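Local coordinates for sulfite reductase [ferredoxin] (PDB 1ZJ8), which probably reduces sulfite to sulfide with electrons from ferredoxin, using a siroheme and a [4Fe-4S] cluster, for the synthesis of sulfur-containing amino acids and cofactors, at residues G78-E84 with L100-M106; R50-E54 with V154-W158; F131-T135 with Y146-E150. All coordinates share one frame. Residues are numbered along the deposited sequence.

Contact 1: residues G78-E84 with L100-M106; sequences GLYTQRE and LEAKYFM. With SRM (siroheme), chain E.
This is an edge of the siroheme pocket, where strand 79-83, outermost in its antiparallel sheet, pairs with the chain at 100-106; strands 79-83 and 104-106 run at 119°, 4.3 Å apart at closest. Tyr-80 and Met-106 form a hydrogen-bonded pair: Tyr-80 N to Met-106 O 3.1 Å, Met-106 N to Tyr-80 O 2.8 Å. Thr-81 lies opposite Phe-105 as a non-hydrogen-bonded pair, CA to CA 4.6 Å, side chains diverging; Gln-82 N reaches Tyr-104 O at 3.0 Å. The chain turns a corner at Lys-103, between strands 101-102 and 104-109, and a beta bulge shifts the register by two before Arg-83 meets Glu-101. Pairing resumes through Ala-102 N to Gln-82 O, 3.0 Å, and Glu-84 N to Leu-100 O, 2.9 Å. Tyr-80 CB lies 3.8 Å from Met-106 CE. Siroheme methyl CMA covers one face of the tyrosine ring, whose off-well chi1 (-103°) accompanies a covalent bond from CE2 to Cys-172 SG. Leu-100 CD2 covers the Arg-83 guanidinium, whose NH2 hydrogen-bonds to Tyr-87 O and NH1 to Cys-434 O, in the [4Fe-4S] pocket. The edge strand thus carries the tyrosine of this siroheme active site's Cys-Tyr thioether.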
# COMPACT_ATOMS: atom_id res chain seq x y z
N GLY A 78 -1.07 -14.71 3.75
CA GLY A 78 -1.89 -13.76 3.01
C GLY A 78 -3.37 -14.13 2.87
O GLY A 78 -4.04 -13.68 1.93
N LEU A 79 -3.86 -14.95 3.82
CA LEU A 79 -5.28 -15.31 3.87
C LEU A 79 -5.90 -14.58 5.02
O LEU A 79 -5.58 -14.81 6.18
CB LEU A 79 -5.47 -16.81 4.04
CG LEU A 79 -5.17 -17.56 2.74
CD1 LEU A 79 -4.77 -18.99 3.03
CD2 LEU A 79 -6.35 -17.51 1.76
N TYR A 80 -6.75 -13.64 4.66
CA TYR A 80 -7.46 -12.80 5.59
C TYR A 80 -8.96 -13.15 5.34
O TYR A 80 -9.40 -13.32 4.20
CB TYR A 80 -7.10 -11.33 5.29
CG TYR A 80 -6.10 -10.57 6.19
CD1 TYR A 80 -6.55 -10.00 7.39
CD2 TYR A 80 -4.73 -10.30 5.81
CE1 TYR A 80 -5.71 -9.25 8.22
CE2 TYR A 80 -3.89 -9.52 6.65
CZ TYR A 80 -4.40 -9.02 7.85
OH TYR A 80 -3.60 -8.28 8.69
N THR A 81 -9.71 -13.32 6.42
CA THR A 81 -11.14 -13.64 6.36
C THR A 81 -11.92 -12.44 5.75
O THR A 81 -11.60 -11.29 6.07
CB THR A 81 -11.62 -13.96 7.80
OG1 THR A 81 -12.60 -15.00 7.77
CG2 THR A 81 -12.13 -12.70 8.52
N GLN A 82 -12.93 -12.67 4.90
CA GLN A 82 -13.67 -11.52 4.33
C GLN A 82 -15.03 -11.25 5.03
O GLN A 82 -15.58 -12.13 5.69
CB GLN A 82 -13.80 -11.64 2.79
CG GLN A 82 -14.85 -12.61 2.23
CD GLN A 82 -15.16 -12.37 0.73
OE1 GLN A 82 -14.29 -12.46 -0.15
NE2 GLN A 82 -16.43 -12.07 0.43
N ARG A 83 -15.55 -10.03 4.86
CA ARG A 83 -16.78 -9.56 5.54
C ARG A 83 -18.06 -10.19 4.96
O ARG A 83 -18.31 -10.13 3.75
CB ARG A 83 -16.91 -8.02 5.47
CG ARG A 83 -18.07 -7.40 6.31
CD ARG A 83 -18.47 -6.01 5.77
NE ARG A 83 -19.40 -5.24 6.61
CZ ARG A 83 -19.07 -4.58 7.73
NH1 ARG A 83 -17.84 -4.65 8.21
NH2 ARG A 83 -19.99 -3.87 8.40
N GLU A 84 -18.87 -10.79 5.85
CA GLU A 84 -20.17 -11.34 5.46
C GLU A 84 -21.07 -10.21 4.94
O GLU A 84 -20.94 -9.04 5.36
CB GLU A 84 -20.85 -12.05 6.65
CG GLU A 84 -22.07 -12.89 6.27
CD GLU A 84 -21.72 -14.00 5.31
OE1 GLU A 84 -21.22 -15.04 5.78
OE2 GLU A 84 -21.91 -13.84 4.09
N LEU A 100 -19.65 -11.02 11.42
CA LEU A 100 -18.96 -10.37 10.30
C LEU A 100 -18.00 -11.29 9.53
O LEU A 100 -17.62 -10.99 8.41
CB LEU A 100 -18.20 -9.15 10.80
CG LEU A 100 -19.08 -8.04 11.37
CD1 LEU A 100 -18.23 -7.08 12.19
CD2 LEU A 100 -19.83 -7.32 10.26
N GLU A 101 -17.62 -12.41 10.14
CA GLU A 101 -16.68 -13.35 9.55
C GLU A 101 -17.38 -14.32 8.59
O GLU A 101 -18.04 -15.26 9.04
CB GLU A 101 -16.01 -14.14 10.68
CG GLU A 101 -14.92 -15.08 10.27
CD GLU A 101 -13.80 -15.13 11.30
OE1 GLU A 101 -13.61 -16.20 11.95
OE2 GLU A 101 -13.15 -14.07 11.48
N ALA A 102 -17.23 -14.10 7.29
CA ALA A 102 -17.82 -14.98 6.26
C ALA A 102 -17.01 -16.24 6.06
O ALA A 102 -15.92 -16.38 6.64
CB ALA A 102 -17.96 -14.25 4.93
N LYS A 103 -17.53 -17.14 5.21
CA LYS A 103 -16.86 -18.42 4.90
C LYS A 103 -15.92 -18.28 3.70
O LYS A 103 -15.52 -19.29 3.11
CB LYS A 103 -17.88 -19.55 4.61
CG LYS A 103 -18.15 -19.87 3.08
CD LYS A 103 -18.82 -21.25 2.90
CE LYS A 103 -19.38 -21.46 1.50
NZ LYS A 103 -18.33 -21.92 0.58
N TYR A 104 -15.57 -17.05 3.35
CA TYR A 104 -14.73 -16.77 2.19
C TYR A 104 -13.50 -15.96 2.60
O TYR A 104 -13.48 -15.34 3.66
CB TYR A 104 -15.55 -16.02 1.13
CG TYR A 104 -16.66 -16.85 0.50
CD1 TYR A 104 -16.37 -17.79 -0.49
CD2 TYR A 104 -18.00 -16.68 0.88
CE1 TYR A 104 -17.36 -18.54 -1.08
CE2 TYR A 104 -19.01 -17.44 0.31
CZ TYR A 104 -18.69 -18.37 -0.68
OH TYR A 104 -19.67 -19.14 -1.29
N PHE A 105 -12.47 -15.97 1.76
CA PHE A 105 -11.20 -15.31 2.06
C PHE A 105 -10.80 -14.26 1.04
O PHE A 105 -11.00 -14.43 -0.17
CB PHE A 105 -10.07 -16.36 2.12
CG PHE A 105 -10.21 -17.32 3.26
CD1 PHE A 105 -10.85 -18.55 3.07
CD2 PHE A 105 -9.72 -17.00 4.52
CE1 PHE A 105 -11.00 -19.45 4.12
CE2 PHE A 105 -9.86 -17.89 5.58
CZ PHE A 105 -10.50 -19.12 5.38
N MET A 106 -10.22 -13.18 1.52
CA MET A 106 -9.38 -12.34 0.70
C MET A 106 -8.03 -13.07 0.63
O MET A 106 -7.51 -13.53 1.65
CB MET A 106 -9.19 -10.97 1.35
CG MET A 106 -8.34 -9.98 0.53
SD MET A 106 -6.52 -10.20 0.67
CE MET A 106 -6.20 -9.29 2.19
FE SRM E . -3.94 -2.30 5.15
CHA SRM E . -5.63 -3.89 7.66
CHB SRM E . -6.37 -3.14 3.00
CHC SRM E . -2.31 -0.82 2.75
CHD SRM E . -2.96 0.17 7.36
NA SRM E . -5.55 -3.48 5.26
C1A SRM E . -6.03 -4.15 6.33
C2A SRM E . -7.02 -5.21 5.99
CMA SRM E . -6.34 -6.54 5.92
CDA SRM E . -8.23 -5.19 6.88
CEA SRM E . -8.37 -6.21 7.96
O3A SRM E . -7.53 -6.25 8.86
O4A SRM E . -9.31 -7.02 7.96
C3A SRM E . -7.45 -4.75 4.63
CAA SRM E . -7.68 -5.85 3.65
CBA SRM E . -9.15 -6.16 3.82
CCA SRM E . -9.75 -6.62 2.54
O1A SRM E . -9.42 -6.05 1.48
O2A SRM E . -10.55 -7.58 2.56
C4A SRM E . -6.40 -3.75 4.26
NB SRM E . -4.22 -2.17 3.21
C1B SRM E . -5.23 -2.59 2.43
C2B SRM E . -5.00 -2.43 0.96
CMB SRM E . -5.50 -3.58 0.13
CDB SRM E . -5.72 -1.20 0.53
CEB SRM E . -5.67 -0.82 -0.91
O3B SRM E . -6.68 -0.85 -1.65
O4B SRM E . -4.57 -0.47 -1.35
C3B SRM E . -3.50 -2.23 0.96
CAB SRM E . -2.77 -3.54 0.90
CBB SRM E . -1.40 -3.40 0.32
CCB SRM E . -0.63 -4.68 0.50
O1B SRM E . -0.47 -5.45 -0.44
O2B SRM E . -0.11 -4.97 1.57
C4B SRM E . -3.31 -1.71 2.36
NC SRM E . -2.98 -0.63 5.05
C1C SRM E . -2.20 -0.25 4.01
C2C SRM E . -1.57 0.97 4.20
CDC SRM E . -0.86 1.84 3.22
CEC SRM E . 0.58 1.65 2.93
O3C SRM E . 1.18 0.65 3.36
O4C SRM E . 1.11 2.55 2.25
C3C SRM E . -1.83 1.25 5.51
CAC SRM E . -1.29 2.51 6.11
CBC SRM E . 0.20 2.66 6.35
CCC SRM E . 0.57 1.93 7.63
O1C SRM E . 0.56 0.67 7.67
O2C SRM E . 0.85 2.64 8.63
C4C SRM E . -2.61 0.25 6.02
ND SRM E . -3.95 -2.12 7.17
C1D SRM E . -3.67 -0.97 7.79
C2D SRM E . -4.24 -1.00 9.08
CAD SRM E . -3.66 -0.24 10.25
CBD SRM E . -2.66 -0.92 11.13
CCD SRM E . -1.92 -0.23 12.24
O1D SRM E . -0.68 -0.12 12.11
O2D SRM E . -2.53 0.23 13.25
C3D SRM E . -4.88 -2.23 9.20
CDD SRM E . -5.23 -2.90 10.50
CED SRM E . -4.21 -3.60 11.37
O3D SRM E . -3.08 -3.87 10.95
O4D SRM E . -4.48 -3.93 12.53
C4D SRM E . -4.69 -2.91 8.01

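Contact 2: residues R50-E54 with V154-W158; sequences RERIE and VPEIW
Trp-158 gives up the most surface here, and Arg-50 lies flat on it. Both segments are helical, their axes 10.6 Å apart at closest and their directions 117° apart; the closest CA atoms, of Glu-54 and Pro-155, are 6.1 Å apart. With chi1 near -82° (m), the indole reaches across to the other helix. The guanidinium of Arg-50 stacks over one face, planes 19° apart, with Arg-50 CZ 4.2 Å from the centroid of the Trp-158 six-membered ring, a cation-pi contact. Arg-50 CG comes closer still, 3.3 Å from Trp-158 CZ3. One turn on, Glu-54 OE2 forms a 3.3 Å salt bridge with Arg-50 NH1. Ile-53 puts CG2 4.1 Å from Trp-158 CZ3 and 4.3 Å from Val-154 CG1. Trp-158 NE1 hydrogen-bonds to Thr-168 OG1, and Trp-77 meets both its ring and Arg-50. Helix 49-60 thus docks on the first turn of helix 154-162 of the ferredoxin-like half domain, whose Ile-157 packs against helix 118-131.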
# COMPACT_ATOMS: atom_id res chain seq x y z
N ARG A 50 0.76 -23.98 6.70
CA ARG A 50 0.70 -24.42 5.30
C ARG A 50 0.40 -25.92 5.16
O ARG A 50 -0.38 -26.31 4.28
CB ARG A 50 2.00 -24.07 4.56
CG ARG A 50 1.80 -23.76 3.07
CD ARG A 50 3.14 -23.84 2.32
NE ARG A 50 3.25 -22.92 1.18
CZ ARG A 50 3.14 -23.26 -0.11
NH1 ARG A 50 2.84 -24.51 -0.48
NH2 ARG A 50 3.29 -22.33 -1.04
N GLU A 51 0.99 -26.74 6.04
CA GLU A 51 0.74 -28.20 6.04
C GLU A 51 -0.70 -28.50 6.48
O GLU A 51 -1.41 -29.26 5.82
CB GLU A 51 1.74 -28.97 6.95
CG GLU A 51 3.24 -28.81 6.59
CD GLU A 51 3.63 -29.40 5.22
OE1 GLU A 51 3.33 -28.77 4.18
OE2 GLU A 51 4.27 -30.49 5.19
N ARG A 52 -1.11 -27.88 7.59
CA ARG A 52 -2.50 -27.98 8.06
C ARG A 52 -3.54 -27.52 7.03
O ARG A 52 -4.68 -27.99 7.08
CB ARG A 52 -2.70 -27.18 9.36
CG ARG A 52 -2.34 -27.95 10.61
CD ARG A 52 -2.52 -27.09 11.83
NE ARG A 52 -1.50 -26.03 11.90
CZ ARG A 52 -1.44 -25.12 12.87
NH1 ARG A 52 -2.32 -25.13 13.85
NH2 ARG A 52 -0.48 -24.20 12.87
N ILE A 53 -3.16 -26.62 6.13
CA ILE A 53 -4.05 -26.20 5.04
C ILE A 53 -4.16 -27.35 4.04
O ILE A 53 -5.26 -27.77 3.68
CB ILE A 53 -3.54 -24.95 4.26
CG1 ILE A 53 -3.33 -23.74 5.19
CG2 ILE A 53 -4.49 -24.58 3.14
CD1 ILE A 53 -4.58 -23.03 5.65
N GLU A 54 -3.01 -27.86 3.61
CA GLU A 54 -2.97 -28.89 2.56
C GLU A 54 -3.44 -30.25 3.07
O GLU A 54 -3.99 -31.03 2.29
CB GLU A 54 -1.58 -29.05 1.97
CG GLU A 54 -1.02 -27.82 1.29
CD GLU A 54 0.49 -27.76 1.39
OE1 GLU A 54 1.03 -28.42 2.30
OE2 GLU A 54 1.12 -27.07 0.57
N VAL A 154 -7.04 -23.39 -2.10
CA VAL A 154 -5.78 -22.70 -1.80
C VAL A 154 -4.49 -23.44 -2.18
O VAL A 154 -3.51 -22.80 -2.57
CB VAL A 154 -5.70 -22.28 -0.33
CG1 VAL A 154 -4.33 -21.68 -0.01
CG2 VAL A 154 -6.78 -21.26 -0.02
N PRO A 155 -4.48 -24.77 -2.06
CA PRO A 155 -3.27 -25.49 -2.51
C PRO A 155 -3.11 -25.42 -4.03
O PRO A 155 -1.99 -25.25 -4.52
CB PRO A 155 -3.53 -26.95 -2.08
CG PRO A 155 -4.76 -26.92 -1.19
CD PRO A 155 -5.51 -25.68 -1.53
N GLU A 156 -4.22 -25.58 -4.75
CA GLU A 156 -4.23 -25.52 -6.22
C GLU A 156 -3.66 -24.19 -6.70
O GLU A 156 -2.82 -24.14 -7.60
CB GLU A 156 -5.66 -25.69 -6.77
CG GLU A 156 -5.80 -26.62 -8.00
CD GLU A 156 -5.35 -25.99 -9.32
OE1 GLU A 156 -4.23 -25.44 -9.36
OE2 GLU A 156 -6.10 -26.09 -10.33
N ILE A 157 -4.10 -23.10 -6.06
CA ILE A 157 -3.62 -21.78 -6.40
C ILE A 157 -2.11 -21.70 -6.18
O ILE A 157 -1.36 -21.36 -7.12
CB ILE A 157 -4.37 -20.69 -5.60
CG1 ILE A 157 -5.84 -20.63 -6.07
CG2 ILE A 157 -3.68 -19.33 -5.76
CD1 ILE A 157 -6.77 -19.86 -5.17
N TRP A 158 -1.66 -22.07 -4.97
CA TRP A 158 -0.24 -22.01 -4.60
C TRP A 158 0.65 -22.70 -5.62
O TRP A 158 1.79 -22.30 -5.87
CB TRP A 158 -0.01 -22.64 -3.23
CG TRP A 158 -0.30 -21.72 -2.06
CD1 TRP A 158 -0.29 -20.34 -2.05
CD2 TRP A 158 -0.58 -22.12 -0.71
NE1 TRP A 158 -0.57 -19.87 -0.80
CE2 TRP A 158 -0.75 -20.94 0.05
CE3 TRP A 158 -0.70 -23.36 -0.07
CZ2 TRP A 158 -1.05 -20.96 1.42
CZ3 TRP A 158 -1.00 -23.38 1.28
CH2 TRP A 158 -1.17 -22.19 2.01

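Contact 3: residues F131-T135 with Y146-E150; sequences FARDT and YHWIE. With SRM (siroheme), chain E.
Residues 132-135 make a type I' beta turn: helix 118-131 ends, Ala-132 leaves helical angles, and Arg-133 and Asp-134 both take positive phi (60° and 72°) before Thr-135 N closes on Ala-132 O at 3.2 Å. Across from it, Tyr-146 and His-147 are extended, then the chain turns a corner at Trp-148 (phi 60°, psi 33°). The closest CA atoms are those of Ala-132 and Trp-148, 5.1 Å apart, and of Thr-135 and Tyr-146, 5.6 Å. One hydroxyl joins the two segments. Thr-135, with chi1 at 61° (p), donates from OG1 to Ala-132 O at 2.7 Å and accepts from His-147 N at 2.9 Å. Ala-132 CB sits 3.9 Å from Tyr-146 CB. On the outer side Arg-133 extends along the indole of Trp-148, with its CD 4.0 Å from the centroid of the five-membered ring in a CH-pi contact and NH2 3.4 Å from CE3. Thr-135 CG2 meets the edge of that indole at CD1, 3.7 Å away. The imidazole of His-147 leads away to the cofactor: NE2 donates to siroheme carboxylate atom O2A at 3.1 Å, nearly linear at 170°, and the ring stacks on Phe-433. The turn thus lies against the strand whose His-147 hydrogen-bonds a siroheme carboxylate. In this ferredoxin-like half domain it leads from helix 118-131 into strand 135-138; strand 144-149 runs between that strand and 104-109, with Tyr-146 packed on helix 118-131 and Ile-149 on helix 154-162.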
# COMPACT_ATOMS: atom_id res chain seq x y z
N PHE A 131 -11.26 -18.87 -9.70
CA PHE A 131 -11.40 -19.10 -8.26
C PHE A 131 -11.86 -17.92 -7.43
O PHE A 131 -12.14 -18.11 -6.25
CB PHE A 131 -10.06 -19.53 -7.65
CG PHE A 131 -9.54 -20.82 -8.16
CD1 PHE A 131 -8.20 -20.94 -8.52
CD2 PHE A 131 -10.37 -21.94 -8.27
CE1 PHE A 131 -7.71 -22.12 -8.99
CE2 PHE A 131 -9.89 -23.14 -8.72
CZ PHE A 131 -8.56 -23.23 -9.09
N ALA A 132 -11.91 -16.71 -8.00
CA ALA A 132 -12.21 -15.51 -7.20
C ALA A 132 -13.43 -14.74 -7.69
O ALA A 132 -13.66 -13.61 -7.27
CB ALA A 132 -10.97 -14.58 -7.13
N ARG A 133 -14.23 -15.37 -8.55
CA ARG A 133 -15.39 -14.73 -9.18
C ARG A 133 -14.99 -13.51 -9.99
O ARG A 133 -15.77 -12.57 -10.16
CB ARG A 133 -16.46 -14.40 -8.13
CG ARG A 133 -16.89 -15.60 -7.24
CD ARG A 133 -18.18 -15.31 -6.46
NE ARG A 133 -18.34 -16.13 -5.26
CZ ARG A 133 -19.51 -16.37 -4.64
NH1 ARG A 133 -20.67 -15.89 -5.11
NH2 ARG A 133 -19.54 -17.12 -3.54
N ASP A 134 -13.76 -13.57 -10.53
CA ASP A 134 -13.18 -12.53 -11.40
C ASP A 134 -12.81 -11.24 -10.65
O ASP A 134 -12.52 -10.22 -11.27
CB ASP A 134 -14.07 -12.24 -12.62
CG ASP A 134 -13.27 -12.03 -13.91
OD1 ASP A 134 -12.31 -12.80 -14.16
OD2 ASP A 134 -13.62 -11.10 -14.69
N THR A 135 -12.79 -11.29 -9.32
CA THR A 135 -12.29 -10.18 -8.53
C THR A 135 -10.76 -10.13 -8.64
O THR A 135 -10.07 -11.15 -8.54
CB THR A 135 -12.69 -10.31 -7.02
OG1 THR A 135 -12.15 -11.52 -6.46
CG2 THR A 135 -14.20 -10.30 -6.87
N TYR A 146 -7.32 -11.05 -4.22
CA TYR A 146 -8.48 -11.81 -4.70
C TYR A 146 -9.53 -11.79 -3.60
O TYR A 146 -9.17 -11.59 -2.45
CB TYR A 146 -8.08 -13.26 -4.95
CG TYR A 146 -7.05 -13.52 -6.04
CD1 TYR A 146 -7.32 -13.22 -7.37
CD2 TYR A 146 -5.83 -14.13 -5.75
CE1 TYR A 146 -6.40 -13.51 -8.39
CE2 TYR A 146 -4.89 -14.43 -6.76
CZ TYR A 146 -5.18 -14.12 -8.09
OH TYR A 146 -4.29 -14.39 -9.12
N HIS A 147 -10.80 -11.97 -3.94
CA HIS A 147 -11.85 -12.17 -2.91
C HIS A 147 -12.75 -13.35 -3.29
O HIS A 147 -12.57 -13.96 -4.35
CB HIS A 147 -12.67 -10.91 -2.71
CG HIS A 147 -12.00 -9.87 -1.88
ND1 HIS A 147 -11.48 -8.71 -2.40
CD2 HIS A 147 -11.78 -9.81 -0.55
CE1 HIS A 147 -10.97 -7.97 -1.43
NE2 HIS A 147 -11.13 -8.62 -0.29
N TRP A 148 -13.70 -13.70 -2.42
CA TRP A 148 -14.56 -14.86 -2.67
C TRP A 148 -13.76 -16.16 -2.79
O TRP A 148 -14.14 -17.06 -3.55
CB TRP A 148 -15.42 -14.67 -3.95
CG TRP A 148 -16.35 -13.49 -3.89
CD1 TRP A 148 -16.21 -12.28 -4.52
CD2 TRP A 148 -17.55 -13.40 -3.13
NE1 TRP A 148 -17.25 -11.44 -4.19
CE2 TRP A 148 -18.09 -12.11 -3.34
CE3 TRP A 148 -18.23 -14.29 -2.28
CZ2 TRP A 148 -19.28 -11.69 -2.74
CZ3 TRP A 148 -19.40 -13.87 -1.68
CH2 TRP A 148 -19.92 -12.59 -1.92
N ILE A 149 -12.65 -16.27 -2.06
CA ILE A 149 -11.84 -17.48 -2.15
C ILE A 149 -12.23 -18.47 -1.05
O ILE A 149 -12.51 -18.08 0.09
CB ILE A 149 -10.33 -17.15 -2.21
CG1 ILE A 149 -9.88 -17.18 -3.67
CG2 ILE A 149 -9.48 -18.13 -1.39
CD1 ILE A 149 -8.50 -16.74 -3.90
N GLU A 150 -12.28 -19.75 -1.44
CA GLU A 150 -12.66 -20.83 -0.53
C GLU A 150 -11.41 -21.70 -0.29
O GLU A 150 -10.72 -22.11 -1.26
CB GLU A 150 -13.80 -21.68 -1.11
CG GLU A 150 -14.82 -20.97 -1.98
CD GLU A 150 -16.08 -21.82 -2.25
OE1 GLU A 150 -16.77 -22.21 -1.28
OE2 GLU A 150 -16.40 -22.11 -3.44
FE SRM E . -3.94 -2.30 5.15
CHA SRM E . -5.63 -3.89 7.66
CHB SRM E . -6.37 -3.14 3.00
CHC SRM E . -2.31 -0.82 2.75
CHD SRM E . -2.96 0.17 7.36
NA SRM E . -5.55 -3.48 5.26
C1A SRM E . -6.03 -4.15 6.33
C2A SRM E . -7.02 -5.21 5.99
CMA SRM E . -6.34 -6.54 5.92
CDA SRM E . -8.23 -5.19 6.88
CEA SRM E . -8.37 -6.21 7.96
O3A SRM E . -7.53 -6.25 8.86
O4A SRM E . -9.31 -7.02 7.96
C3A SRM E . -7.45 -4.75 4.63
CAA SRM E . -7.68 -5.85 3.65
CBA SRM E . -9.15 -6.16 3.82
CCA SRM E . -9.75 -6.62 2.54
O1A SRM E . -9.42 -6.05 1.48
O2A SRM E . -10.55 -7.58 2.56
C4A SRM E . -6.40 -3.75 4.26
NB SRM E . -4.22 -2.17 3.21
C1B SRM E . -5.23 -2.59 2.43
C2B SRM E . -5.00 -2.43 0.96
CMB SRM E . -5.50 -3.58 0.13
CDB SRM E . -5.72 -1.20 0.53
CEB SRM E . -5.67 -0.82 -0.91
O3B SRM E . -6.68 -0.85 -1.65
O4B SRM E . -4.57 -0.47 -1.35
C3B SRM E . -3.50 -2.23 0.96
CAB SRM E . -2.77 -3.54 0.90
CBB SRM E . -1.40 -3.40 0.32
CCB SRM E . -0.63 -4.68 0.50
O1B SRM E . -0.47 -5.45 -0.44
O2B SRM E . -0.11 -4.97 1.57
C4B SRM E . -3.31 -1.71 2.36
NC SRM E . -2.98 -0.63 5.05
C1C SRM E . -2.20 -0.25 4.01
C2C SRM E . -1.57 0.97 4.20
CDC SRM E . -0.86 1.84 3.22
CEC SRM E . 0.58 1.65 2.93
O3C SRM E . 1.18 0.65 3.36
O4C SRM E . 1.11 2.55 2.25
C3C SRM E . -1.83 1.25 5.51
CAC SRM E . -1.29 2.51 6.11
CBC SRM E . 0.20 2.66 6.35
CCC SRM E . 0.57 1.93 7.63
O1C SRM E . 0.56 0.67 7.67
O2C SRM E . 0.85 2.64 8.63
C4C SRM E . -2.61 0.25 6.02
ND SRM E . -3.95 -2.12 7.17
C1D SRM E . -3.67 -0.97 7.79
C2D SRM E . -4.24 -1.00 9.08
CAD SRM E . -3.66 -0.24 10.25
CBD SRM E . -2.66 -0.92 11.13
CCD SRM E . -1.92 -0.23 12.24
O1D SRM E . -0.68 -0.12 12.11
O2D SRM E . -2.53 0.23 13.25
C3D SRM E . -4.88 -2.23 9.20
CDD SRM E . -5.23 -2.90 10.50
CED SRM E . -4.21 -3.60 11.37
O3D SRM E . -3.08 -3.87 10.95
O4D SRM E . -4.48 -3.93 12.53
C4D SRM E . -4.69 -2.91 8.01

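How the contacts relate
Contact 1 is the most buried of the three, and it is built on main-chain hydrogen bonds; contact 3 is partly buried and joined by one side-chain hydroxyl, and contact 2, also partly buried, has no hydrogen bond between its two segments and relies on a cation-pi stack and apolar contacts. Contacts 1 and 3 reach neighbouring strands of one sheet and both touch the siroheme, Met-106 CG lying 3.2 Å from His-147 NE2. Lys-103 NZ and Glu-150 OE1, 2.4 Å apart, join them in a salt bridge. Contact 2 lies away from the cofactors, yet touches both others: Leu-79 CD1 meets Val-154 CG1 at 4.1 Å, and Ile-157 CG1 meets Phe-131 CD1 at 3.4 Å.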